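Local coordinates for Blr3880 protein (Bradyrhizobium japonicum, PDB 2OOD) that probably catalyses the zinc-dependent hydrolytic deamination of guanine to xanthine and ammonia, a step of purine degradation, at residues M321-D326 / F378-L383. Residues are numbered along the deposited sequence; the frame is centred on the assembly and turned at random.
Sequences MSFGTD and FWSVTL. With ZN (zinc ion), chain B; GUN (guanine), chain C.
S380, in the last turn of helix 374-380, lays its CB over one face of the F323 ring, 3.5 Å from the ring centroid and 12° off its normal, a CH-pi contact. The side chain of F323 leaves the end of strand 320-323 toward the helix, and with CG anti to the carbonyl carbon (chi1 -77°) the ring is carried against S380; a broad, flat apolar group suits this buried place between strand and helix. Serine suits its spot too: its short CH2 fits close over the middle of an aromatic face, while its hydroxyl, though OG is 3.4 Å from F323 CZ, is satisfied within its own helix by the carbonyl of R376. V381, compact and branched, adds a looser apolar touch, its CG1 lying 4.4 Å from F323 CD2, and F294 meets the phenylalanine edge-to-face. Were F323 cut back to an alanine, the S380 methylene would probably lose the face it packs on, and a gap would be likely to open between barrel strand and helix.

Beside this close packing the two backbones stand apart and two ordered waters bridge them, although the whole contact is buried. One water accepts from F323 N at 2.8 Å and donates to S380 O at 2.9 Å; another donates to that same carbonyl and, weakly, to M321 O. S380 O, at the helix end, is thus gripped by two waters.

Beyond F323 the chain leaves the strand and, through G324 and T325, brings D326 to the metal, its carboxylate giving OD1 to the zinc ion at 2.5 Å. H79, H81 and H234 supply further ligands, and guanine N2 and a water also coordinate the zinc ion. A metal-binding aspartate just past the end of a strand belongs to the amidohydrolase TIM barrel, whose zinc site lies at the C-terminal ends of its strands.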
loop_
_atom_site.group_PDB
_atom_site.type_symbol
_atom_site.label_atom_id
_atom_site.label_comp_id
_atom_site.label_asym_id
_atom_site.label_seq_id
_atom_site.Cartn_x
_atom_site.Cartn_y
_atom_site.Cartn_z
HETATM N N MSE A 321 13.977 -4.767 -17.194
HETATM C CA MSE A 321 13.291 -3.925 -16.218
HETATM C C MSE A 321 14.053 -3.603 -14.946
HETATM O O MSE A 321 15.083 -4.193 -14.635
HETATM C CB MSE A 321 11.999 -4.590 -15.759
HETATM C CG MSE A 321 10.806 -4.463 -16.660
HETATM SE SE MSE A 321 9.264 -5.135 -15.660
HETATM C CE MSE A 321 9.625 -7.057 -15.785
ATOM N N SER A 322 13.474 -2.675 -14.197
ATOM C CA SER A 322 13.973 -2.252 -12.902
ATOM C C SER A 322 12.697 -1.711 -12.283
ATOM O O SER A 322 11.907 -1.091 -12.981
ATOM C CB SER A 322 15.028 -1.141 -13.036
ATOM O OG SER A 322 14.471 0.073 -13.500
ATOM N N PHE A 323 12.452 -1.979 -11.007
ATOM C CA PHE A 323 11.242 -1.466 -10.377
ATOM C C PHE A 323 11.518 -0.054 -9.910
ATOM O O PHE A 323 12.671 0.338 -9.766
ATOM C CB PHE A 323 10.828 -2.345 -9.198
ATOM C CG PHE A 323 10.153 -3.625 -9.609
ATOM C CD1 PHE A 323 10.160 -4.039 -10.937
ATOM C CD2 PHE A 323 9.518 -4.423 -8.670
ATOM C CE1 PHE A 323 9.541 -5.229 -11.318
ATOM C CE2 PHE A 323 8.897 -5.613 -9.047
ATOM C CZ PHE A 323 8.913 -6.010 -10.375
ATOM N N GLY A 324 10.471 0.721 -9.667
ATOM C CA GLY A 324 10.691 2.085 -9.230
ATOM C C GLY A 324 9.690 2.609 -8.228
ATOM O O GLY A 324 8.536 2.203 -8.231
ATOM N N THR A 325 10.136 3.509 -7.363
ATOM C CA THR A 325 9.266 4.107 -6.357
ATOM C C THR A 325 8.521 5.246 -7.020
ATOM O O THR A 325 7.304 5.362 -6.927
ATOM C CB THR A 325 10.072 4.698 -5.173
ATOM O OG1 THR A 325 11.099 5.555 -5.679
ATOM C CG2 THR A 325 10.695 3.595 -4.337
ATOM N N ASP A 326 9.290 6.077 -7.709
ATOM C CA ASP A 326 8.780 7.245 -8.398
ATOM C C ASP A 326 8.268 8.266 -7.391
ATOM O O ASP A 326 7.186 8.833 -7.567
ATOM C CB ASP A 326 7.655 6.863 -9.354
ATOM C CG ASP A 326 7.313 7.986 -10.312
ATOM O OD1 ASP A 326 8.273 8.561 -10.871
ATOM O OD2 ASP A 326 6.113 8.294 -10.517
ATOM N N PHE A 378 12.139 -9.884 -5.150
ATOM C CA PHE A 378 13.455 -9.520 -4.656
ATOM C C PHE A 378 14.567 -9.587 -5.682
ATOM O O PHE A 378 15.619 -8.981 -5.494
ATOM C CB PHE A 378 13.785 -10.347 -3.427
ATOM C CG PHE A 378 13.258 -9.739 -2.180
ATOM C CD1 PHE A 378 13.846 -8.585 -1.667
ATOM C CD2 PHE A 378 12.121 -10.246 -1.560
ATOM C CE1 PHE A 378 13.312 -7.947 -0.560
ATOM C CE2 PHE A 378 11.578 -9.609 -0.447
ATOM C CZ PHE A 378 12.176 -8.456 0.048
ATOM N N TRP A 379 14.340 -10.329 -6.758
ATOM C CA TRP A 379 15.314 -10.403 -7.826
ATOM C C TRP A 379 15.164 -9.075 -8.569
ATOM O O TRP A 379 16.145 -8.472 -8.988
ATOM C CB TRP A 379 14.989 -11.564 -8.767
ATOM C CG TRP A 379 15.817 -11.559 -10.039
ATOM C CD1 TRP A 379 17.084 -12.037 -10.195
ATOM C CD2 TRP A 379 15.434 -11.019 -11.315
ATOM N NE1 TRP A 379 17.514 -11.832 -11.484
ATOM C CE2 TRP A 379 16.521 -11.210 -12.191
ATOM C CE3 TRP A 379 14.280 -10.395 -11.798
ATOM C CZ2 TRP A 379 16.484 -10.797 -13.525
ATOM C CZ3 TRP A 379 14.246 -9.984 -13.127
ATOM C CH2 TRP A 379 15.339 -10.188 -13.972
ATOM N N SER A 380 13.921 -8.615 -8.707
ATOM C CA SER A 380 13.618 -7.360 -9.398
ATOM C C SER A 380 14.184 -6.105 -8.751
ATOM O O SER A 380 14.499 -5.150 -9.448
ATOM C CB SER A 380 12.105 -7.186 -9.554
ATOM O OG SER A 380 11.591 -8.053 -10.546
ATOM N N VAL A 381 14.302 -6.091 -7.428
ATOM C CA VAL A 381 14.842 -4.919 -6.749
ATOM C C VAL A 381 16.352 -5.034 -6.523
ATOM O O VAL A 381 16.959 -4.172 -5.888
ATOM C CB VAL A 381 14.133 -4.669 -5.398
ATOM C CG1 VAL A 381 12.654 -4.429 -5.629
ATOM C CG2 VAL A 381 14.342 -5.850 -4.474
ATOM N N THR A 382 16.953 -6.104 -7.045
ATOM C CA THR A 382 18.392 -6.307 -6.922
ATOM C C THR A 382 19.005 -6.720 -8.254
ATOM O O THR A 382 19.112 -5.892 -9.152
ATOM C CB THR A 382 18.750 -7.359 -5.847
ATOM O OG1 THR A 382 18.272 -8.646 -6.249
ATOM C CG2 THR A 382 18.142 -6.972 -4.498
ATOM N N LEU A 383 19.392 -7.986 -8.401
ATOM C CA LEU A 383 20.024 -8.440 -9.644
ATOM C C LEU A 383 19.266 -8.035 -10.911
ATOM O O LEU A 383 19.868 -7.578 -11.894
ATOM C CB LEU A 383 20.225 -9.957 -9.624
ATOM C CG LEU A 383 21.015 -10.522 -10.812
ATOM C CD1 LEU A 383 22.374 -9.841 -10.911
ATOM C CD2 LEU A 383 21.186 -12.018 -10.645
HETATM ZN ZN ZN B . 8.796 9.892 -12.919
HETATM N N9 GUN C . 7.048 12.897 -16.503
HETATM C C8 GUN C . 6.104 13.775 -16.919
HETATM N N7 GUN C . 5.024 13.664 -16.201
HETATM C C5 GUN C . 5.201 12.710 -15.262
HETATM C C6 GUN C . 4.390 12.160 -14.215
HETATM O O6 GUN C . 3.243 12.570 -14.002
HETATM N N1 GUN C . 4.942 11.154 -13.426
HETATM C C2 GUN C . 6.230 10.693 -13.650
HETATM N N2 GUN C . 6.760 9.698 -12.843
HETATM N N3 GUN C . 6.983 11.193 -14.615
HETATM C C4 GUN C . 6.514 12.186 -15.439
HETATM O O HOH W 1 13.972 -5.689 -12.328
HETATM O O HOH W 2 14.973 -2.303 -9.767
HETATM O O HOH W 3 7.376 10.523 -10.893
#